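Long-range contacts in internalin (Listeria monocytogenes serotype 4b, PDB 4FMZ), which probably helps the bacterium adhere to and invade host cells, through a curved leucine-rich-repeat domain of the internalin family: residues E42-T47 with L65-Y70; I95-I100 with L117-I122; T199-F204 with A218-L223; N275-I280 with N297-E302. All coordinates share one frame; numbering follows the deposited sequence.

Contact 1 (E42-T47 with L65-Y70)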
# COMPACT_ATOMS: atom_id res chain seq x y z
N GLU A 42 -1.03 37.83 -4.07
CA GLU A 42 0.11 36.94 -3.93
C GLU A 42 -0.28 35.61 -3.27
O GLU A 42 0.19 34.55 -3.71
CB GLU A 42 1.24 37.61 -3.14
CG GLU A 42 1.94 38.71 -3.91
CD GLU A 42 2.95 39.51 -3.11
OE1 GLU A 42 2.68 39.79 -1.91
OE2 GLU A 42 4.01 39.86 -3.67
N LEU A 43 -1.15 35.65 -2.25
CA LEU A 43 -1.60 34.43 -1.57
C LEU A 43 -2.49 33.60 -2.49
O LEU A 43 -2.39 32.37 -2.49
CB LEU A 43 -2.31 34.72 -0.24
CG LEU A 43 -1.42 35.30 0.86
CD1 LEU A 43 -2.24 35.72 2.05
CD2 LEU A 43 -0.31 34.33 1.29
N GLU A 44 -3.30 34.27 -3.33
CA GLU A 44 -4.17 33.60 -4.29
C GLU A 44 -3.38 33.06 -5.51
O GLU A 44 -3.96 32.33 -6.32
CB GLU A 44 -5.28 34.54 -4.75
CG GLU A 44 -6.36 34.74 -3.70
CD GLU A 44 -7.41 35.79 -4.03
OE1 GLU A 44 -7.29 36.47 -5.08
OE2 GLU A 44 -8.36 35.93 -3.24
N SER A 45 -2.07 33.37 -5.62
CA SER A 45 -1.23 32.86 -6.71
C SER A 45 -0.63 31.47 -6.38
O SER A 45 -0.09 30.82 -7.28
CB SER A 45 -0.11 33.85 -7.03
OG SER A 45 0.96 33.81 -6.09
N ILE A 46 -0.73 31.03 -5.10
CA ILE A 46 -0.19 29.74 -4.64
C ILE A 46 -1.15 28.60 -4.97
O ILE A 46 -2.19 28.45 -4.33
CB ILE A 46 0.16 29.76 -3.12
CG1 ILE A 46 1.00 31.01 -2.71
CG2 ILE A 46 0.81 28.44 -2.67
CD1 ILE A 46 2.29 31.20 -3.46
N THR A 47 -0.78 27.77 -5.95
CA THR A 47 -1.56 26.59 -6.36
C THR A 47 -0.92 25.32 -5.80
O THR A 47 -1.58 24.27 -5.73
CB THR A 47 -1.70 26.53 -7.88
OG1 THR A 47 -0.42 26.40 -8.48
CG2 THR A 47 -2.43 27.73 -8.46
N LEU A 65 -5.06 30.74 1.05
CA LEU A 65 -4.56 30.14 -0.18
C LEU A 65 -5.74 29.50 -0.91
O LEU A 65 -5.78 28.29 -1.12
CB LEU A 65 -3.44 29.11 0.16
CG LEU A 65 -2.01 29.66 0.28
CD1 LEU A 65 -1.89 30.74 1.36
CD2 LEU A 65 -1.05 28.56 0.59
N THR A 66 -6.73 30.33 -1.30
CA THR A 66 -7.98 29.88 -1.91
C THR A 66 -7.79 29.16 -3.25
O THR A 66 -8.66 28.36 -3.59
CB THR A 66 -8.96 31.03 -2.03
OG1 THR A 66 -8.33 32.12 -2.72
CG2 THR A 66 -9.48 31.49 -0.68
N ASN A 67 -6.66 29.36 -3.96
CA ASN A 67 -6.44 28.67 -5.23
C ASN A 67 -5.54 27.44 -5.10
O ASN A 67 -5.14 26.86 -6.11
CB ASN A 67 -5.87 29.63 -6.26
CG ASN A 67 -6.91 30.58 -6.78
OD1 ASN A 67 -8.04 30.22 -7.08
ND2 ASN A 67 -6.54 31.84 -6.83
N LEU A 68 -5.24 27.03 -3.86
CA LEU A 68 -4.39 25.87 -3.58
C LEU A 68 -5.04 24.60 -4.07
O LEU A 68 -6.21 24.33 -3.75
CB LEU A 68 -4.09 25.78 -2.07
CG LEU A 68 -2.95 24.88 -1.62
CD1 LEU A 68 -1.59 25.41 -2.10
CD2 LEU A 68 -2.95 24.77 -0.12
N GLU A 69 -4.29 23.83 -4.87
CA GLU A 69 -4.74 22.56 -5.46
C GLU A 69 -3.92 21.40 -4.93
O GLU A 69 -4.41 20.29 -4.82
CB GLU A 69 -4.58 22.60 -6.99
CG GLU A 69 -5.46 23.60 -7.73
CD GLU A 69 -5.15 23.70 -9.21
OE1 GLU A 69 -4.54 22.76 -9.77
OE2 GLU A 69 -5.53 24.72 -9.83
N TYR A 70 -2.64 21.66 -4.63
CA TYR A 70 -1.69 20.66 -4.19
C TYR A 70 -1.02 21.13 -2.89
O TYR A 70 -0.41 22.19 -2.84
CB TYR A 70 -0.66 20.43 -5.32
CG TYR A 70 0.42 19.40 -5.08
CD1 TYR A 70 1.47 19.66 -4.19
CD2 TYR A 70 0.51 18.26 -5.88
CE1 TYR A 70 2.52 18.76 -4.04
CE2 TYR A 70 1.57 17.36 -5.74
CZ TYR A 70 2.56 17.61 -4.81
OH TYR A 70 3.61 16.74 -4.67
O HOH W 1 -3.92 30.24 -3.39
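Thr47 and Leu68 bring their CA atoms to 4.0 Å at the point where the two segments, each after a type I turn (Leu43 to Ile46 and Leu65 to Leu68), run on into neighbouring strands. There Thr47 O accepts two backbone bonds, from Glu69 N at 2.9 Å and from Tyr70 N at 3.0 Å.

At the other end Asn67 reaches back to the first turn. Its ND2 gives a nearly straight bond (170°) to Glu44 O at 2.7 Å, in the plane of both the amide and the carbonyl, on a lone pair. Asparagine suits the place because its short amide can donate here while OD1 accepts from Lys89. Beside it, Glu44 lays its CG against Thr66 OG1; the carboxylate itself turns to Gln40. A water threads between the turns, donating to Leu43 O and Ile46 O and accepting from Asn67 N, which it meets at 2.9 Å.

Beneath this polar layer the aliphatic branches meet. Leu43 crosses Leu65 at about a right angle, CD2 to CD1 at 3.9 Å. In the conformer modelled here, Ile46 turns its CG2 methyl to Leu65 CD2 and Leu68 CD1. Leu65 and Ile46 also pack on helix 19-29.

The chemistry thus joins the N-terminal helical cap to the first leucine-rich repeats: leucine and isoleucine continue the hydrophobic core across the junction, while the turn carbonyls of Leu43, Glu44 and Ile46 take bonds from an amide and a shared water.

Contact 2 (I95-I100 with L117-I122)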
# COMPACT_ATOMS: atom_id res chain seq x y z
N ILE A 95 -0.95 14.65 4.08
CA ILE A 95 -0.83 15.07 5.47
C ILE A 95 -0.54 13.90 6.38
O ILE A 95 -0.94 13.91 7.55
CB ILE A 95 -2.05 15.91 5.97
CG1 ILE A 95 -3.39 15.32 5.49
CG2 ILE A 95 -1.88 17.37 5.57
CD1 ILE A 95 -4.68 16.03 6.06
N GLY A 96 0.20 12.92 5.85
CA GLY A 96 0.66 11.76 6.61
C GLY A 96 1.79 12.15 7.55
O GLY A 96 2.36 13.23 7.42
N THR A 97 2.13 11.25 8.49
CA THR A 97 3.19 11.40 9.52
C THR A 97 3.01 12.73 10.31
O THR A 97 3.93 13.53 10.47
CB THR A 97 4.63 11.19 8.96
OG1 THR A 97 4.82 11.94 7.77
CG2 THR A 97 4.94 9.73 8.67
N ASN A 98 1.79 12.95 10.79
CA ASN A 98 1.43 14.10 11.64
C ASN A 98 0.72 13.53 12.87
O ASN A 98 0.87 12.33 13.15
CB ASN A 98 0.56 15.10 10.85
CG ASN A 98 1.37 16.05 10.03
OD1 ASN A 98 2.03 16.93 10.55
ND2 ASN A 98 1.37 15.89 8.71
N LYS A 99 -0.02 14.35 13.61
CA LYS A 99 -0.72 13.90 14.81
C LYS A 99 -2.23 14.12 14.65
O LYS A 99 -2.92 14.39 15.64
CB LYS A 99 -0.18 14.65 16.04
CG LYS A 99 1.25 14.29 16.43
CD LYS A 99 1.84 15.34 17.36
CE LYS A 99 2.89 14.78 18.30
NZ LYS A 99 4.12 14.33 17.59
N ILE A 100 -2.73 14.00 13.41
CA ILE A 100 -4.14 14.24 13.08
C ILE A 100 -5.02 13.09 13.58
O ILE A 100 -4.73 11.92 13.35
CB ILE A 100 -4.32 14.51 11.55
CG1 ILE A 100 -3.62 15.82 11.12
CG2 ILE A 100 -5.80 14.57 11.17
CD1 ILE A 100 -3.04 15.79 9.72
N LEU A 117 -3.12 10.02 4.51
CA LEU A 117 -3.33 10.22 5.94
C LEU A 117 -2.57 9.15 6.71
O LEU A 117 -2.92 8.83 7.85
CB LEU A 117 -4.84 10.14 6.23
CG LEU A 117 -5.69 11.29 5.72
CD1 LEU A 117 -7.14 10.89 5.66
CD2 LEU A 117 -5.51 12.52 6.59
N ASN A 118 -1.54 8.59 6.07
CA ASN A 118 -0.72 7.52 6.64
C ASN A 118 0.03 7.97 7.88
O ASN A 118 0.52 9.10 7.94
CB ASN A 118 0.29 6.98 5.61
CG ASN A 118 1.20 8.04 5.05
OD1 ASN A 118 0.77 8.95 4.34
ND2 ASN A 118 2.47 8.00 5.42
N GLU A 119 0.10 7.09 8.88
CA GLU A 119 0.80 7.31 10.15
C GLU A 119 0.22 8.50 10.95
O GLU A 119 0.95 9.20 11.66
CB GLU A 119 2.33 7.43 9.96
CG GLU A 119 2.96 6.13 9.50
CD GLU A 119 4.37 6.22 8.95
OE1 GLU A 119 5.31 6.27 9.77
OE2 GLU A 119 4.53 6.19 7.71
N ASP A 120 -1.09 8.71 10.86
CA ASP A 120 -1.80 9.69 11.67
C ASP A 120 -2.50 8.88 12.78
O ASP A 120 -2.13 7.72 12.98
CB ASP A 120 -2.77 10.52 10.80
CG ASP A 120 -2.08 11.68 10.10
OD1 ASP A 120 -1.29 12.38 10.74
OD2 ASP A 120 -2.35 11.90 8.91
N ASN A 121 -3.48 9.45 13.51
CA ASN A 121 -4.20 8.64 14.50
C ASN A 121 -5.72 8.78 14.28
O ASN A 121 -6.47 9.16 15.19
CB ASN A 121 -3.79 8.98 15.94
CG ASN A 121 -4.27 7.95 16.95
OD1 ASN A 121 -4.62 6.81 16.63
ND2 ASN A 121 -4.34 8.35 18.21
N ILE A 122 -6.16 8.44 13.07
CA ILE A 122 -7.57 8.57 12.69
C ILE A 122 -8.30 7.24 12.96
O ILE A 122 -7.82 6.17 12.60
CB ILE A 122 -7.70 9.02 11.21
CG1 ILE A 122 -6.94 10.35 10.94
CG2 ILE A 122 -9.18 9.17 10.80
CD1 ILE A 122 -6.32 10.40 9.60
O HOH W 2 1.50 11.81 3.39
O HOH W 3 4.28 10.50 5.55
O HOH W 4 2.45 10.13 13.52
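Asp120 reaches under the backbone of the neighbouring leucine-rich-repeat coil, in the consensus position that Asn98 fills one repeat earlier and that builds the asparagine ladder of such solenoids. Its OD1 accepts two weak bonds, from Asn98 N at 3.1 Å and Ile100 N at 3.4 Å. Its OD2 stands 2.8 Å from Ile95 O, a meeting of two acceptors that would be expected to raise the affinity of the buried carboxyl group for a proton. Asn98 carries the ladder on, with ND2 bonded to Leu73 O and OD1 to Ile78 N.

Close packing continues around the aspartate. Glycine suits position 96 because a CB on Gly96 would run into Asn118 OD1. Gly96 CA lies 3.0 Å from Asn118 O, and Thr97 N bonds to the same oxygen at 2.7 Å. Ile95 and Leu117 lie side by side in the core, CD1 against CD2 at 3.6 Å.

The outer side is looser and wetter. Glu119 runs alongside Thr97, its CB and whole carboxylate group against the CG2 methyl, with CD at 3.6 Å. Waters bridge Gly96 N to Asn118 OD1 and Thr97 OG1 to Asn118 ND2. Past the aspartate, Asn121 N closes on Ile100 O at 2.8 Å.

Contact 3 (T199-F204 with A218-L223)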
# COMPACT_ATOMS: atom_id res chain seq x y z
N THR A 199 -12.50 -7.32 -9.77
CA THR A 199 -12.12 -7.97 -11.03
C THR A 199 -11.03 -7.19 -11.81
O THR A 199 -10.43 -7.78 -12.70
CB THR A 199 -13.36 -8.23 -11.92
OG1 THR A 199 -13.95 -6.99 -12.25
CG2 THR A 199 -14.39 -9.13 -11.24
N SER A 200 -10.77 -5.93 -11.45
CA SER A 200 -9.74 -5.10 -12.09
C SER A 200 -8.42 -5.11 -11.32
O SER A 200 -7.45 -4.49 -11.77
CB SER A 200 -10.22 -3.66 -12.21
OG SER A 200 -11.16 -3.51 -13.26
N LEU A 201 -8.37 -5.78 -10.16
CA LEU A 201 -7.18 -5.77 -9.32
C LEU A 201 -6.00 -6.47 -9.99
O LEU A 201 -6.12 -7.60 -10.46
CB LEU A 201 -7.49 -6.40 -7.95
CG LEU A 201 -6.64 -5.93 -6.75
CD1 LEU A 201 -6.79 -4.42 -6.51
CD2 LEU A 201 -7.03 -6.69 -5.50
N HIS A 202 -4.85 -5.79 -10.06
CA HIS A 202 -3.63 -6.34 -10.66
C HIS A 202 -2.55 -6.56 -9.60
O HIS A 202 -1.64 -7.34 -9.81
CB HIS A 202 -3.10 -5.41 -11.77
CG HIS A 202 -3.90 -5.43 -13.04
ND1 HIS A 202 -5.23 -5.05 -13.06
CD2 HIS A 202 -3.49 -5.69 -14.30
CE1 HIS A 202 -5.60 -5.13 -14.33
NE2 HIS A 202 -4.59 -5.52 -15.11
N TYR A 203 -2.64 -5.84 -8.46
CA TYR A 203 -1.67 -5.87 -7.36
C TYR A 203 -2.41 -5.97 -6.05
O TYR A 203 -3.27 -5.14 -5.74
CB TYR A 203 -0.74 -4.61 -7.43
CG TYR A 203 0.06 -4.61 -8.71
CD1 TYR A 203 1.28 -5.27 -8.79
CD2 TYR A 203 -0.48 -4.10 -9.89
CE1 TYR A 203 1.94 -5.43 -10.01
CE2 TYR A 203 0.15 -4.28 -11.12
CZ TYR A 203 1.37 -4.94 -11.17
OH TYR A 203 2.03 -5.07 -12.37
N PHE A 204 -2.15 -7.02 -5.31
CA PHE A 204 -2.80 -7.26 -4.03
C PHE A 204 -1.78 -7.74 -3.00
O PHE A 204 -1.05 -8.70 -3.23
CB PHE A 204 -3.94 -8.28 -4.20
CG PHE A 204 -4.77 -8.61 -2.98
CD1 PHE A 204 -5.09 -7.63 -2.05
CD2 PHE A 204 -5.32 -9.88 -2.82
CE1 PHE A 204 -5.88 -7.93 -0.93
CE2 PHE A 204 -6.12 -10.17 -1.72
CZ PHE A 204 -6.39 -9.20 -0.78
N ALA A 218 -9.61 -15.94 -7.17
CA ALA A 218 -9.89 -16.54 -8.48
C ALA A 218 -10.63 -15.54 -9.41
O ALA A 218 -10.48 -15.63 -10.62
CB ALA A 218 -10.71 -17.82 -8.32
N ASN A 219 -11.38 -14.58 -8.84
CA ASN A 219 -12.10 -13.54 -9.61
C ASN A 219 -11.17 -12.46 -10.15
O ASN A 219 -11.51 -11.79 -11.13
CB ASN A 219 -13.16 -12.87 -8.74
CG ASN A 219 -14.24 -13.80 -8.27
OD1 ASN A 219 -15.24 -14.01 -8.94
ND2 ASN A 219 -14.04 -14.41 -7.12
N MSE A 220 -10.01 -12.26 -9.50
CA MSE A 220 -9.02 -11.24 -9.87
C MSE A 220 -8.16 -11.81 -11.01
O MSE A 220 -6.97 -12.02 -10.85
CB MSE A 220 -8.17 -10.85 -8.65
CG MSE A 220 -8.98 -10.43 -7.43
SE MSE A 220 -7.76 -10.37 -5.99
CE MSE A 220 -9.02 -9.83 -4.45
N THR A 221 -8.80 -12.09 -12.17
CA THR A 221 -8.22 -12.78 -13.32
C THR A 221 -7.00 -12.06 -13.93
O THR A 221 -6.19 -12.73 -14.58
CB THR A 221 -9.28 -13.05 -14.40
OG1 THR A 221 -9.71 -11.81 -14.96
CG2 THR A 221 -10.47 -13.88 -13.89
N ARG A 222 -6.85 -10.75 -13.74
CA ARG A 222 -5.68 -10.07 -14.31
C ARG A 222 -4.58 -9.86 -13.27
O ARG A 222 -3.62 -9.15 -13.57
CB ARG A 222 -6.07 -8.73 -14.96
CG ARG A 222 -7.00 -8.85 -16.18
CD ARG A 222 -6.51 -9.82 -17.25
NE ARG A 222 -5.38 -9.30 -18.02
CZ ARG A 222 -4.75 -9.98 -18.97
NH1 ARG A 222 -5.10 -11.23 -19.25
NH2 ARG A 222 -3.73 -9.43 -19.63
N LEU A 223 -4.69 -10.50 -12.07
CA LEU A 223 -3.69 -10.36 -10.99
C LEU A 223 -2.29 -10.66 -11.48
O LEU A 223 -2.04 -11.70 -12.10
CB LEU A 223 -4.03 -11.26 -9.79
CG LEU A 223 -3.51 -10.78 -8.41
CD1 LEU A 223 -4.15 -9.43 -8.00
CD2 LEU A 223 -3.81 -11.81 -7.36
O HOH W 5 -7.79 -8.90 -12.03
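The His202 imidazole receives Arg222 on one face: CB sits 3.5 Å above the ring plane, displaced toward the rim, a CH-pi contact between consecutive coils of the leucine-rich-repeat solenoid. Arg222 O also lies over a face, nearest to CD2 at 3.5 Å. At the edge, in the ring plane, ND1 donates to Ser200 O at 2.6 Å; the bond helps to fix the rotation of the ring, although the donor stands well above the plane of that carbonyl. His202 also stacks with Tyr180 of the preceding coil. Histidine is apt here, being flat enough to be covered and able to give an N-H at its rim. Of the arginine side chain, CB makes the contact; beyond it the chain bends at chi2 and chi3, and the guanidinium plane lies 75° from the imidazole.

The Phe204 ring, inside the coil, is met obliquely by Met220, present as selenomethionine in the crystallised protein. SE is 4.9 Å from the ring centroid, a Met-aromatic contact, and CE lies 4.0 Å from Phe204 CE2. The chain is extended beyond CG and runs beside Leu201, SE to CD2 at 3.8 Å. Leu223 has CG anti to the backbone N (chi1 -153°); its CD1 packs against the Leu201-His202 backbone and against Phe204 CB.

No direct hydrogen bond joins the two segments. Leu223 N instead bonds to Met220 O within its own type I turn, and a water bridges the two backbones: it donates to Thr199 O and to Leu201 O, the latter at 2.6 Å, and accepts from Arg222 N at 2.7 Å.

Contact 4 (N275-I280 with N297-E302)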
# COMPACT_ATOMS: atom_id res chain seq x y z
N ASN A 275 6.22 -23.53 4.87
CA ASN A 275 4.98 -24.23 4.59
C ASN A 275 5.21 -25.73 4.89
O ASN A 275 6.11 -26.05 5.68
CB ASN A 275 4.50 -23.95 3.16
CG ASN A 275 3.78 -22.63 3.04
OD1 ASN A 275 2.69 -22.47 3.57
ND2 ASN A 275 4.40 -21.63 2.41
N GLN A 276 4.39 -26.62 4.31
CA GLN A 276 4.49 -28.05 4.57
C GLN A 276 4.59 -28.82 3.23
O GLN A 276 4.07 -29.93 3.11
CB GLN A 276 3.27 -28.50 5.41
CG GLN A 276 3.26 -27.91 6.83
CD GLN A 276 1.93 -28.08 7.54
OE1 GLN A 276 1.47 -29.20 7.78
NE2 GLN A 276 1.31 -26.96 7.93
N ILE A 277 5.28 -28.24 2.24
CA ILE A 277 5.40 -28.81 0.90
C ILE A 277 6.42 -29.97 0.84
O ILE A 277 7.55 -29.81 1.28
CB ILE A 277 5.74 -27.69 -0.12
CG1 ILE A 277 4.61 -26.63 -0.16
CG2 ILE A 277 6.01 -28.26 -1.52
CD1 ILE A 277 5.08 -25.19 -0.35
N SER A 278 6.01 -31.11 0.27
CA SER A 278 6.92 -32.26 0.13
C SER A 278 7.12 -32.63 -1.35
O SER A 278 7.99 -33.42 -1.66
CB SER A 278 6.41 -33.45 0.93
OG SER A 278 5.09 -33.79 0.55
N ASP A 279 6.32 -32.06 -2.26
CA ASP A 279 6.45 -32.34 -3.70
C ASP A 279 6.44 -31.05 -4.51
O ASP A 279 5.56 -30.22 -4.33
CB ASP A 279 5.36 -33.30 -4.20
CG ASP A 279 5.66 -33.81 -5.59
OD1 ASP A 279 6.43 -34.80 -5.71
OD2 ASP A 279 5.24 -33.17 -6.57
N ILE A 280 7.39 -30.92 -5.44
CA ILE A 280 7.53 -29.74 -6.28
C ILE A 280 7.70 -30.12 -7.77
O ILE A 280 8.20 -29.32 -8.55
CB ILE A 280 8.73 -28.86 -5.78
CG1 ILE A 280 10.02 -29.70 -5.59
CG2 ILE A 280 8.36 -28.08 -4.50
CD1 ILE A 280 11.23 -28.93 -5.46
N ASN A 297 10.46 -26.29 4.53
CA ASN A 297 9.42 -27.14 3.94
C ASN A 297 9.80 -28.57 4.27
O ASN A 297 10.57 -28.78 5.20
CB ASN A 297 9.26 -26.84 2.44
CG ASN A 297 8.31 -25.70 2.22
OD1 ASN A 297 7.12 -25.83 2.46
ND2 ASN A 297 8.83 -24.54 1.81
N GLN A 298 9.28 -29.55 3.52
CA GLN A 298 9.56 -30.96 3.81
C GLN A 298 10.16 -31.66 2.58
O GLN A 298 9.85 -32.82 2.30
CB GLN A 298 8.26 -31.64 4.29
CG GLN A 298 7.73 -31.02 5.60
CD GLN A 298 6.48 -31.66 6.14
OE1 GLN A 298 6.25 -32.87 6.01
NE2 GLN A 298 5.70 -30.88 6.87
N LEU A 299 11.07 -30.96 1.88
CA LEU A 299 11.73 -31.49 0.68
C LEU A 299 12.93 -32.37 1.02
O LEU A 299 13.56 -32.19 2.06
CB LEU A 299 12.18 -30.35 -0.25
CG LEU A 299 11.11 -29.36 -0.72
CD1 LEU A 299 11.75 -28.19 -1.43
CD2 LEU A 299 10.07 -30.03 -1.64
N GLY A 300 13.26 -33.27 0.10
CA GLY A 300 14.38 -34.19 0.23
C GLY A 300 15.23 -34.25 -1.02
O GLY A 300 15.02 -33.49 -1.96
N ASN A 301 16.17 -35.19 -1.05
CA ASN A 301 17.12 -35.36 -2.15
C ASN A 301 16.45 -35.63 -3.50
O ASN A 301 16.95 -35.14 -4.51
CB ASN A 301 18.09 -36.49 -1.82
CG ASN A 301 18.95 -36.14 -0.62
OD1 ASN A 301 19.11 -34.97 -0.25
ND2 ASN A 301 19.53 -37.16 0.00
N GLU A 302 15.33 -36.38 -3.52
CA GLU A 302 14.58 -36.72 -4.73
C GLU A 302 13.91 -35.50 -5.38
O GLU A 302 13.45 -35.59 -6.51
CB GLU A 302 13.52 -37.80 -4.42
CG GLU A 302 12.34 -37.32 -3.57
CD GLU A 302 12.52 -37.20 -2.07
OE1 GLU A 302 13.65 -37.40 -1.56
OE2 GLU A 302 11.51 -36.91 -1.39
O HOH W 6 7.12 -28.30 7.64
O HOH W 7 3.47 -31.18 8.14
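Asn297 OD1 takes the N-H of Ile277 at 3.0 Å, nearly straight at 163°, with the donor tilted 24° from the plane of the side-chain carbonyl. One residue on, Gln298 N returns a bond to Ile277 O at 2.8 Å, so both polar atoms of the Ile277 backbone are held by the next coil. The asparagine amide lies alongside the isoleucine, and OD1 also rests 3.5 Å from Ile277 CD1.

On the inner side Leu299 crosses Ile280 at about a right angle, its CD2 meeting CG2 at 3.9 Å. These branched aliphatic residues suit the hydrophobic interior of a coil. On the outer side Gln276 and Gln298 run side by side with amide planes only 12° apart. Two waters serve Gln298 NE2: one bridges it to Asn275 O, the other to Gln276 OE1, and the second lies 2.6 Å from NE2.

Further out, Asn297 is positioned through its ND2, which donates to Val272 O and Leu294 O, leaving OD1 turned to Ile277. Asn275 repeats the pattern one coil earlier, with ND2 on Ile250 O and Val272 O and OD1 on Ile255 N. Helix 304-308 covers Ile280 through Val306 and Ile307. Stacked asparagines of this kind, each using its amide to satisfy backbone atoms in the turns that follow the parallel strands, form the asparagine ladder characteristic of the leucine-rich-repeat solenoid.

The four contacts follow one another along the chain and along the arc of the solenoid, each closing before the next opens. Contact 1 joins the N-terminal cap to the first coils, and contact 4 lies toward the C-terminal end; their centres are 62 Å apart. Between them, the centres of contacts 1 and 2 are 23 Å apart. The centres of contacts 2 and 3 are 29 Å apart, as are those of contacts 3 and 4. Contacts 2 and 4 share the asparagine-ladder turn after a strand, whereas contacts 1 and 3 join the turns that lead into strands. A bound 1,2-ethanediol, probably from the crystallisation liquor, lies about 3 Å from the Thr47 side chain in contact 1.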